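Local structure of francisella virulence factor (Francisella novicida, 5EVF) at residues A[27-32]-A[78-83]; A[74-79]-A[100-105]. The protein is of unknown biochemical function but is a conserved virulence factor of Francisella. All blocks are in the same frame, centred on the assembly; numbering follows the deposited sequence.

How the contacts relate
Both contacts belong to one mixed sheet and share Glu78 and Ile79 at the start of strand 78-84. Contact 1 adds the edge strand 27-30 in parallel and lies at the surface, whereas contact 2 joins the antiparallel hairpin partner 95-103 and is partly buried. Ile79 turns the same face of the sheet to helix 56-73 in both, with Val28 beside it in contact 1 and Ala102 in contact 2. The other face mixes charge and aromatic rings: Arg27 and Glu78 beside Tyr29 and Phe103. Arg27 is salt-bridged to Glu78 and to Asp105, tying the contacts together. Contact 1 adds regular backbone bonding, while contact 2 ends in a beta bulge and the His77 ring, laid over the Arg104 guanidinium and bonded to Asp105 N.

Contact 1: A[27-32]-A[78-83]; sequences RVYNLQ and EIKYIC
Arg27 and Glu78 meet through a salt bridge, NH2 to OE2, 2.8 Å long. The guanidinium comes to the anti side of the carboxylate oxygen, and the two planes stand 66° apart. With this skew goes a bent bond, 132° at the hydrogen, in which each partner is tilted out of the other's plane. The same NH2 also binds Asp105. Tyr29 OH lies at the guanidinium edge, in its plane, and takes a weak hydrogen bond from Arg27 NE. The Tyr29 ring in turn sets its edge against the carboxylate of Glu78, CE1 to CD 3.5 Å, nearly perpendicular to it.

Backbone bonds zip the parallel strands together. Ile79 N donates to Arg27 O and Tyr29 N to Ile79 O, then Tyr81 N to Tyr29 O. Leu31 N, lying above the carbonyl plane, donates to Tyr81 O at 2.8 Å and closes the series.

Apolar packing lines the face turned to helix 56-73. Val28 and Ile79 lie side by side, CG2 to CG1 3.9 Å, both branched at CB as suits an extended strand, and both reach Ile68. Tyr81 has CG between backbone N and carbonyl carbon (chi1 78°), and its ring returns toward strand 27-30, where CE1 meets Val28 CG1 at 3.6 Å. Past the end of that strand, Leu31 packs on the Lys80 side of the sheet, against Tyr101 and Ile82, CD2 to Ile82 CG2 3.9 Å.

The chemistry is thus two-sided: apolar contacts join the edge strand to strand 78-83 on the helix-covered face, while a cationic arginine, shared by two acids, probably offsets their mutual repulsion on the other.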
ATOM      1  N   ARG A  27      -7.468   3.310  -9.835  1.00 13.54           N
ATOM      2  CA  ARG A  27      -6.393   3.998 -10.533  1.00 13.61           C
ATOM      3  C   ARG A  27      -5.219   4.143  -9.580  1.00 14.44           C
ATOM      4  O   ARG A  27      -5.393   4.590  -8.442  1.00 15.52           O
ATOM      5  CB  ARG A  27      -6.852   5.367 -11.029  1.00 14.42           C
ATOM      6  CG  ARG A  27      -8.134   5.290 -11.854  1.00 15.63           C
ATOM      7  CD  ARG A  27      -8.475   6.616 -12.527  1.00 16.77           C
ATOM      8  NE  ARG A  27      -8.499   7.719 -11.576  1.00 20.57           N
ATOM      9  CZ  ARG A  27      -9.578   8.145 -10.927  1.00 22.39           C
ATOM     10  NH1 ARG A  27     -10.757   7.569 -11.130  1.00 22.34           N
ATOM     11  NH2 ARG A  27      -9.474   9.159 -10.067  1.00 22.47           N
ATOM     12  N   VAL A  28      -4.033   3.766 -10.046  1.00 12.49           N
ATOM     13  CA  VAL A  28      -2.862   3.653  -9.185  1.00 11.69           C
ATOM     14  C   VAL A  28      -1.796   4.603  -9.705  1.00 11.96           C
ATOM     15  O   VAL A  28      -1.394   4.508 -10.870  1.00 12.65           O
ATOM     16  CB  VAL A  28      -2.341   2.208  -9.145  1.00 14.24           C
ATOM     17  CG1 VAL A  28      -1.046   2.134  -8.379  1.00 16.53           C
ATOM     18  CG2 VAL A  28      -3.396   1.287  -8.543  1.00 16.32           C
ATOM     19  N   TYR A  29      -1.312   5.493  -8.839  1.00 11.57           N
ATOM     20  CA  TYR A  29      -0.314   6.471  -9.239  1.00 11.99           C
ATOM     21  C   TYR A  29       0.843   6.488  -8.245  1.00 12.43           C
ATOM     22  O   TYR A  29       0.687   6.135  -7.078  1.00 10.78           O
ATOM     23  CB  TYR A  29      -0.905   7.875  -9.312  1.00 14.79           C
ATOM     24  CG  TYR A  29      -2.143   7.991 -10.165  1.00 14.22           C
ATOM     25  CD1 TYR A  29      -3.373   8.270  -9.590  1.00 17.00           C
ATOM     26  CD2 TYR A  29      -2.084   7.822 -11.536  1.00 18.24           C
ATOM     27  CE1 TYR A  29      -4.516   8.390 -10.370  1.00 14.42           C
ATOM     28  CE2 TYR A  29      -3.219   7.938 -12.319  1.00 16.98           C
ATOM     29  CZ  TYR A  29      -4.428   8.213 -11.727  1.00 15.07           C
ATOM     30  OH  TYR A  29      -5.560   8.355 -12.515  1.00 16.16           O
ATOM     31  N   ASN A  30       2.005   6.940  -8.719  1.00 14.83           N
ATOM     32  CA  ASN A  30       3.143   7.132  -7.817  1.00 15.25           C
ATOM     33  C   ASN A  30       2.940   8.345  -6.910  1.00 15.62           C
ATOM     34  O   ASN A  30       2.611   9.442  -7.380  1.00 18.64           O
ATOM     35  CB  ASN A  30       4.431   7.323  -8.614  1.00 15.25           C
ATOM     36  CG  ASN A  30       4.764   6.156  -9.479  1.00 15.17           C
ATOM     37  OD1 ASN A  30       4.221   5.051  -9.323  1.00 17.45           O
ATOM     38  ND2 ASN A  30       5.701   6.379 -10.409  1.00 20.11           N
ATOM     39  N   LEU A  31       3.190   8.157  -5.614  1.00 11.11           N
ATOM     40  CA  LEU A  31       3.179   9.245  -4.643  1.00 11.78           C
ATOM     41  C   LEU A  31       4.516   9.964  -4.753  1.00 20.93           C
ATOM     42  O   LEU A  31       5.541   9.428  -4.329  1.00 18.77           O
ATOM     43  CB  LEU A  31       2.984   8.709  -3.228  1.00 15.48           C
ATOM     44  CG  LEU A  31       2.862   9.738  -2.101  1.00 15.16           C
ATOM     45  CD1 LEU A  31       1.563  10.530  -2.212  1.00 19.20           C
ATOM     46  CD2 LEU A  31       2.981   9.069  -0.725  1.00 14.70           C
ATOM     47  N   GLN A  32       4.520  11.171  -5.314  1.00 20.02           N
ATOM     48  CA  GLN A  32       5.765  11.895  -5.551  1.00 24.14           C
ATOM     49  C   GLN A  32       5.998  13.079  -4.627  1.00 30.98           C
ATOM     50  O   GLN A  32       7.148  13.371  -4.306  1.00 36.46           O
ATOM     51  CB  GLN A  32       5.822  12.395  -6.996  1.00 27.00           C
ATOM     52  CG  GLN A  32       5.754  11.289  -8.022  1.00 30.53           C
ATOM     53  CD  GLN A  32       5.842  11.827  -9.425  1.00 45.08           C
ATOM     54  OE1 GLN A  32       5.599  13.012  -9.657  1.00 49.83           O
ATOM     55  NE2 GLN A  32       6.202  10.968 -10.372  1.00 51.11           N
ATOM     56  N   GLU A  78      -8.911   5.532  -6.262  1.00 12.73           N
ATOM     57  CA  GLU A  78      -7.554   5.863  -6.668  1.00 12.31           C
ATOM     58  C   GLU A  78      -6.640   5.708  -5.459  1.00 13.66           C
ATOM     59  O   GLU A  78      -7.042   5.994  -4.333  1.00 12.63           O
ATOM     60  CB  GLU A  78      -7.525   7.287  -7.236  1.00 15.37           C
ATOM     61  CG  GLU A  78      -6.228   8.044  -7.155  1.00 20.28           C
ATOM     62  CD  GLU A  78      -6.386   9.478  -7.675  1.00 22.90           C
ATOM     63  OE1 GLU A  78      -5.443  10.265  -7.525  1.00 27.21           O
ATOM     64  OE2 GLU A  78      -7.449   9.796  -8.237  1.00 26.20           O
ATOM     65  N   ILE A  79      -5.404   5.259  -5.688  1.00 11.50           N
ATOM     66  CA  ILE A  79      -4.407   5.292  -4.623  1.00 10.28           C
ATOM     67  C   ILE A  79      -3.129   5.882  -5.187  1.00 10.30           C
ATOM     68  O   ILE A  79      -2.808   5.692  -6.362  1.00 12.92           O
ATOM     69  CB  ILE A  79      -4.104   3.917  -3.997  1.00 12.84           C
ATOM     70  CG1 ILE A  79      -3.576   2.939  -5.044  1.00 16.53           C
ATOM     71  CG2 ILE A  79      -5.331   3.369  -3.313  1.00 16.31           C
ATOM     72  CD1 ILE A  79      -3.085   1.642  -4.393  1.00 22.42           C
ATOM     73  N   LYS A  80      -2.403   6.604  -4.333  1.00 10.11           N
ATOM     74  CA  LYS A  80      -1.072   7.113  -4.637  1.00 10.21           C
ATOM     75  C   LYS A  80      -0.144   6.503  -3.601  1.00 11.13           C
ATOM     76  O   LYS A  80      -0.389   6.652  -2.402  1.00 11.99           O
ATOM     77  CB  LYS A  80      -1.033   8.644  -4.576  1.00 12.46           C
ATOM     78  CG  LYS A  80      -2.074   9.334  -5.463  1.00 15.19           C
ATOM     79  CD  LYS A  80      -1.917  10.862  -5.412  1.00 17.86           C
ATOM     80  CE  LYS A  80      -3.108  11.569  -6.064  1.00 23.59           C
ATOM     81  NZ  LYS A  80      -3.086  13.050  -5.815  1.00 22.93           N
ATOM     82  N   TYR A  81       0.902   5.803  -4.048  1.00  9.72           N
ATOM     83  CA  TYR A  81       1.668   4.988  -3.121  1.00  9.57           C
ATOM     84  C   TYR A  81       3.172   5.162  -3.312  1.00  9.69           C
ATOM     85  O   TYR A  81       3.658   5.670  -4.336  1.00 10.09           O
ATOM     86  CB  TYR A  81       1.306   3.503  -3.287  1.00 10.50           C
ATOM     87  CG  TYR A  81       1.983   2.934  -4.500  1.00  9.59           C
ATOM     88  CD1 TYR A  81       1.509   3.211  -5.781  1.00  9.91           C
ATOM     89  CD2 TYR A  81       3.150   2.181  -4.380  1.00 11.68           C
ATOM     90  CE1 TYR A  81       2.160   2.721  -6.913  1.00 14.64           C
ATOM     91  CE2 TYR A  81       3.806   1.701  -5.510  1.00 13.17           C
ATOM     92  CZ  TYR A  81       3.309   1.978  -6.764  1.00 17.44           C
ATOM     93  OH  TYR A  81       3.955   1.495  -7.879  1.00 16.29           O
ATOM     94  N   ILE A  82       3.906   4.701  -2.298  1.00  9.64           N
ATOM     95  CA  ILE A  82       5.366   4.636  -2.344  1.00 10.06           C
ATOM     96  C   ILE A  82       5.807   3.423  -1.534  1.00 11.26           C
ATOM     97  O   ILE A  82       5.222   3.112  -0.497  1.00  9.92           O
ATOM     98  CB  ILE A  82       5.995   5.945  -1.823  1.00 11.40           C
ATOM     99  CG1 ILE A  82       7.524   5.899  -1.942  1.00 11.82           C
ATOM    100  CG2 ILE A  82       5.572   6.203  -0.365  1.00 14.49           C
ATOM    101  CD1 ILE A  82       8.178   7.243  -1.694  1.00 13.69           C
ATOM    102  N   CYS A  83       6.813   2.708  -2.028  1.00 10.54           N
ATOM    103  CA  CYS A  83       7.420   1.623  -1.272  1.00 10.90           C
ATOM    104  C   CYS A  83       8.589   2.150  -0.452  1.00 11.43           C
ATOM    105  O   CYS A  83       9.349   3.010  -0.917  1.00 13.79           O
ATOM    106  CB  CYS A  83       7.883   0.522  -2.224  1.00 12.55           C
ATOM    107  SG  CYS A  83       6.461  -0.395  -2.849  1.00 12.21           S
TER

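Contact 2: A[74-79]-A[100-105]; sequences HGAHEI and GYAFRD
His77 lays its ring against the guanidinium of Arg104, CE1 over the guanidinium centre, 3.6 Å above its plane, and the planes only 19° apart. The arginine chain bends at CD (chi2 -88°) and again at NE; NH1 donates to Gly75 O, although the place of that oxygen is less sure. The ring is held by its edge as well: Asp105 N donates to His77 ND1 almost straight (2.9 Å, 176°), in the ring plane. The Asp105 carboxylate lies nearly parallel to the ring, OD1 reaching His77 CB at 3.4 Å.

Glu78 crosses Phe103 obliquely, its OE1 4.1 Å above the ring plane and offset toward the rim. Lys80 also meets this ring, in a cation-pi contact. A water donates to both Glu78 OE2 and Asp105 OD2, like charges that Arg27 also bridges. On the other face, small Ala76 and Ala102 pack closely, CB to CB 3.9 Å.

Phe103 O accepts from both His77 N and Glu78 N. At positive phi, a CB on Gly75 would press on His74 O, which calls for glycine. The chain thus passes from a helix ended by a Schellman motif, Gly75 its C-prime residue, into a classic beta bulge, His77 and Glu78 facing Phe103, at the open end of an antiparallel hairpin.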
ATOM      1  N   HIS A  74     -12.414  -0.651   0.941  1.00 13.63           N
ATOM      2  CA  HIS A  74     -12.885   0.500   1.688  1.00 14.49           C
ATOM      3  C   HIS A  74     -13.348   1.645   0.802  1.00 19.31           C
ATOM      4  O   HIS A  74     -13.542   2.760   1.299  1.00 19.05           O
ATOM      5  CB  HIS A  74     -11.793   0.959   2.654  1.00 13.28           C
ATOM      6  CG  HIS A  74     -11.475  -0.073   3.683  1.00 20.41           C
ATOM      7  ND1 HIS A  74     -12.108  -0.115   4.906  1.00 26.32           N
ATOM      8  CD2 HIS A  74     -10.636  -1.133   3.654  1.00 19.50           C
ATOM      9  CE1 HIS A  74     -11.658  -1.151   5.593  1.00 23.99           C
ATOM     10  NE2 HIS A  74     -10.763  -1.784   4.857  1.00 22.70           N
ATOM     11  N   GLY A  75     -13.554   1.391  -0.486  1.00 15.88           N
ATOM     12  CA  GLY A  75     -14.236   2.334  -1.352  1.00 17.22           C
ATOM     13  C   GLY A  75     -13.359   3.221  -2.204  1.00 18.62           C
ATOM     14  O   GLY A  75     -13.882   4.137  -2.837  1.00 18.21           O
ATOM     15  N   ALA A  76     -12.054   2.987  -2.250  1.00 13.90           N
ATOM     16  CA  ALA A  76     -11.176   3.889  -2.986  1.00 12.74           C
ATOM     17  C   ALA A  76     -11.393   3.773  -4.489  1.00 13.26           C
ATOM     18  O   ALA A  76     -11.553   2.672  -5.029  1.00 14.02           O
ATOM     19  CB  ALA A  76      -9.717   3.577  -2.668  1.00 12.98           C
ATOM     20  N   HIS A  77     -11.356   4.917  -5.174  1.00 13.87           N
ATOM     21  CA  HIS A  77     -11.255   4.941  -6.624  1.00 14.17           C
ATOM     22  C   HIS A  77      -9.823   5.084  -7.121  1.00 13.53           C
ATOM     23  O   HIS A  77      -9.548   4.758  -8.284  1.00 13.90           O
ATOM     24  CB  HIS A  77     -12.093   6.087  -7.183  1.00 17.00           C
ATOM     25  CG  HIS A  77     -13.555   5.923  -6.934  1.00 17.94           C
ATOM     26  ND1 HIS A  77     -14.345   6.950  -6.472  1.00 18.92           N
ATOM     27  CD2 HIS A  77     -14.371   4.854  -7.080  1.00 23.09           C
ATOM     28  CE1 HIS A  77     -15.589   6.522  -6.346  1.00 22.79           C
ATOM     29  NE2 HIS A  77     -15.633   5.253  -6.713  1.00 20.87           N
ATOM     30  N   GLU A  78      -8.911   5.532  -6.262  1.00 12.73           N
ATOM     31  CA  GLU A  78      -7.554   5.863  -6.668  1.00 12.31           C
ATOM     32  C   GLU A  78      -6.640   5.708  -5.459  1.00 13.66           C
ATOM     33  O   GLU A  78      -7.042   5.994  -4.333  1.00 12.63           O
ATOM     34  CB  GLU A  78      -7.525   7.287  -7.236  1.00 15.37           C
ATOM     35  CG  GLU A  78      -6.228   8.044  -7.155  1.00 20.28           C
ATOM     36  CD  GLU A  78      -6.386   9.478  -7.675  1.00 22.90           C
ATOM     37  OE1 GLU A  78      -5.443  10.265  -7.525  1.00 27.21           O
ATOM     38  OE2 GLU A  78      -7.449   9.796  -8.237  1.00 26.20           O
ATOM     39  N   ILE A  79      -5.404   5.259  -5.688  1.00 11.50           N
ATOM     40  CA  ILE A  79      -4.407   5.292  -4.623  1.00 10.28           C
ATOM     41  C   ILE A  79      -3.129   5.882  -5.187  1.00 10.30           C
ATOM     42  O   ILE A  79      -2.808   5.692  -6.362  1.00 12.92           O
ATOM     43  CB  ILE A  79      -4.104   3.917  -3.997  1.00 12.84           C
ATOM     44  CG1 ILE A  79      -3.576   2.939  -5.044  1.00 16.53           C
ATOM     45  CG2 ILE A  79      -5.331   3.369  -3.313  1.00 16.31           C
ATOM     46  CD1 ILE A  79      -3.085   1.642  -4.393  1.00 22.42           C
ATOM     47  N   GLY A 100       0.198   4.171   1.169  1.00 10.60           N
ATOM     48  CA  GLY A 100      -0.698   4.582   0.101  1.00 11.57           C
ATOM     49  C   GLY A 100      -1.729   5.543   0.651  1.00 11.23           C
ATOM     50  O   GLY A 100      -2.102   5.461   1.822  1.00 15.26           O
ATOM     51  N   TYR A 101      -2.106   6.510  -0.172  1.00 10.19           N
ATOM     52  CA  TYR A 101      -3.196   7.421   0.158  1.00 11.03           C
ATOM     53  C   TYR A 101      -4.351   7.118  -0.774  1.00 11.81           C
ATOM     54  O   TYR A 101      -4.151   6.994  -1.987  1.00 12.18           O
ATOM     55  CB  TYR A 101      -2.750   8.874   0.047  1.00 11.01           C
ATOM     56  CG  TYR A 101      -1.753   9.191   1.138  1.00 15.05           C
ATOM     57  CD1 TYR A 101      -2.179   9.771   2.318  1.00 17.28           C
ATOM     58  CD2 TYR A 101      -0.410   8.863   1.008  1.00 16.05           C
ATOM     59  CE1 TYR A 101      -1.313  10.042   3.331  1.00 24.11           C
ATOM     60  CE2 TYR A 101       0.484   9.130   2.045  1.00 18.19           C
ATOM     61  CZ  TYR A 101       0.015   9.733   3.194  1.00 23.63           C
ATOM     62  OH  TYR A 101       0.855  10.023   4.250  1.00 24.75           O
ATOM     63  N   ALA A 102      -5.549   6.981  -0.202  1.00 10.32           N
ATOM     64  CA  ALA A 102      -6.736   6.599  -0.950  1.00 11.70           C
ATOM     65  C   ALA A 102      -7.582   7.822  -1.265  1.00 13.44           C
ATOM     66  O   ALA A 102      -7.685   8.742  -0.453  1.00 13.09           O
ATOM     67  CB  ALA A 102      -7.574   5.594  -0.160  1.00 13.59           C
ATOM     68  N   PHE A 103      -8.210   7.805  -2.440  1.00 12.25           N
ATOM     69  CA  PHE A 103      -9.017   8.915  -2.915  1.00 12.92           C
ATOM     70  C   PHE A 103     -10.334   8.399  -3.471  1.00 13.58           C
ATOM     71  O   PHE A 103     -10.414   7.274  -3.972  1.00 13.76           O
ATOM     72  CB  PHE A 103      -8.277   9.697  -3.995  1.00 15.67           C
ATOM     73  CG  PHE A 103      -6.987  10.298  -3.524  1.00 14.61           C
ATOM     74  CD1 PHE A 103      -5.829   9.534  -3.455  1.00 14.41           C
ATOM     75  CD2 PHE A 103      -6.920  11.629  -3.168  1.00 18.40           C
ATOM     76  CE1 PHE A 103      -4.639  10.090  -3.022  1.00 16.50           C
ATOM     77  CE2 PHE A 103      -5.718  12.189  -2.742  1.00 16.55           C
ATOM     78  CZ  PHE A 103      -4.588  11.420  -2.665  1.00 16.26           C
ATOM     79  N   ARG A 104     -11.371   9.231  -3.345  1.00 14.62           N
ATOM     80  CA  ARG A 104     -12.671   9.027  -3.978  1.00 21.58           C
ATOM     81  C   ARG A 104     -12.906  10.114  -5.013  1.00 22.16           C
ATOM     82  O   ARG A 104     -12.564  11.279  -4.785  1.00 25.56           O
ATOM     83  CB  ARG A 104     -13.814   9.104  -2.966  1.00 31.70           C
ATOM     84  CG  ARG A 104     -13.857   8.009  -1.949  1.00 35.26           C
ATOM     85  CD  ARG A 104     -14.631   6.836  -2.473  1.00 32.95           C
ATOM     86  NE  ARG A 104     -16.069   7.048  -2.624  1.00 28.12           N
ATOM     87  CZ  ARG A 104     -16.915   6.075  -2.959  1.00 24.41           C
ATOM     88  NH1 ARG A 104     -16.458   4.840  -3.159  1.00 24.49           N
ATOM     89  NH2 ARG A 104     -18.216   6.319  -3.095  1.00 29.74           N
ATOM     90  N   ASP A 105     -13.530   9.753  -6.131  1.00 20.91           N
ATOM     91  CA  ASP A 105     -13.841  10.765  -7.128  1.00 25.82           C
ATOM     92  C   ASP A 105     -15.049  11.589  -6.696  1.00 29.74           C
ATOM     93  O   ASP A 105     -15.857  11.160  -5.865  1.00 28.05           O
ATOM     94  CB  ASP A 105     -14.101  10.141  -8.497  1.00 24.95           C
ATOM     95  CG  ASP A 105     -12.875   9.455  -9.055  1.00 29.86           C
ATOM     96  OD1 ASP A 105     -13.013   8.338  -9.593  1.00 34.15           O
ATOM     97  OD2 ASP A 105     -11.771  10.015  -8.890  1.00 30.16           O
ATOM     98  OXT ASP A 105     -15.237  12.700  -7.188  1.00 28.02           O
TER
HETATM   99  O   HOH W   1     -10.084  10.600  -6.856  1.00 40.84           O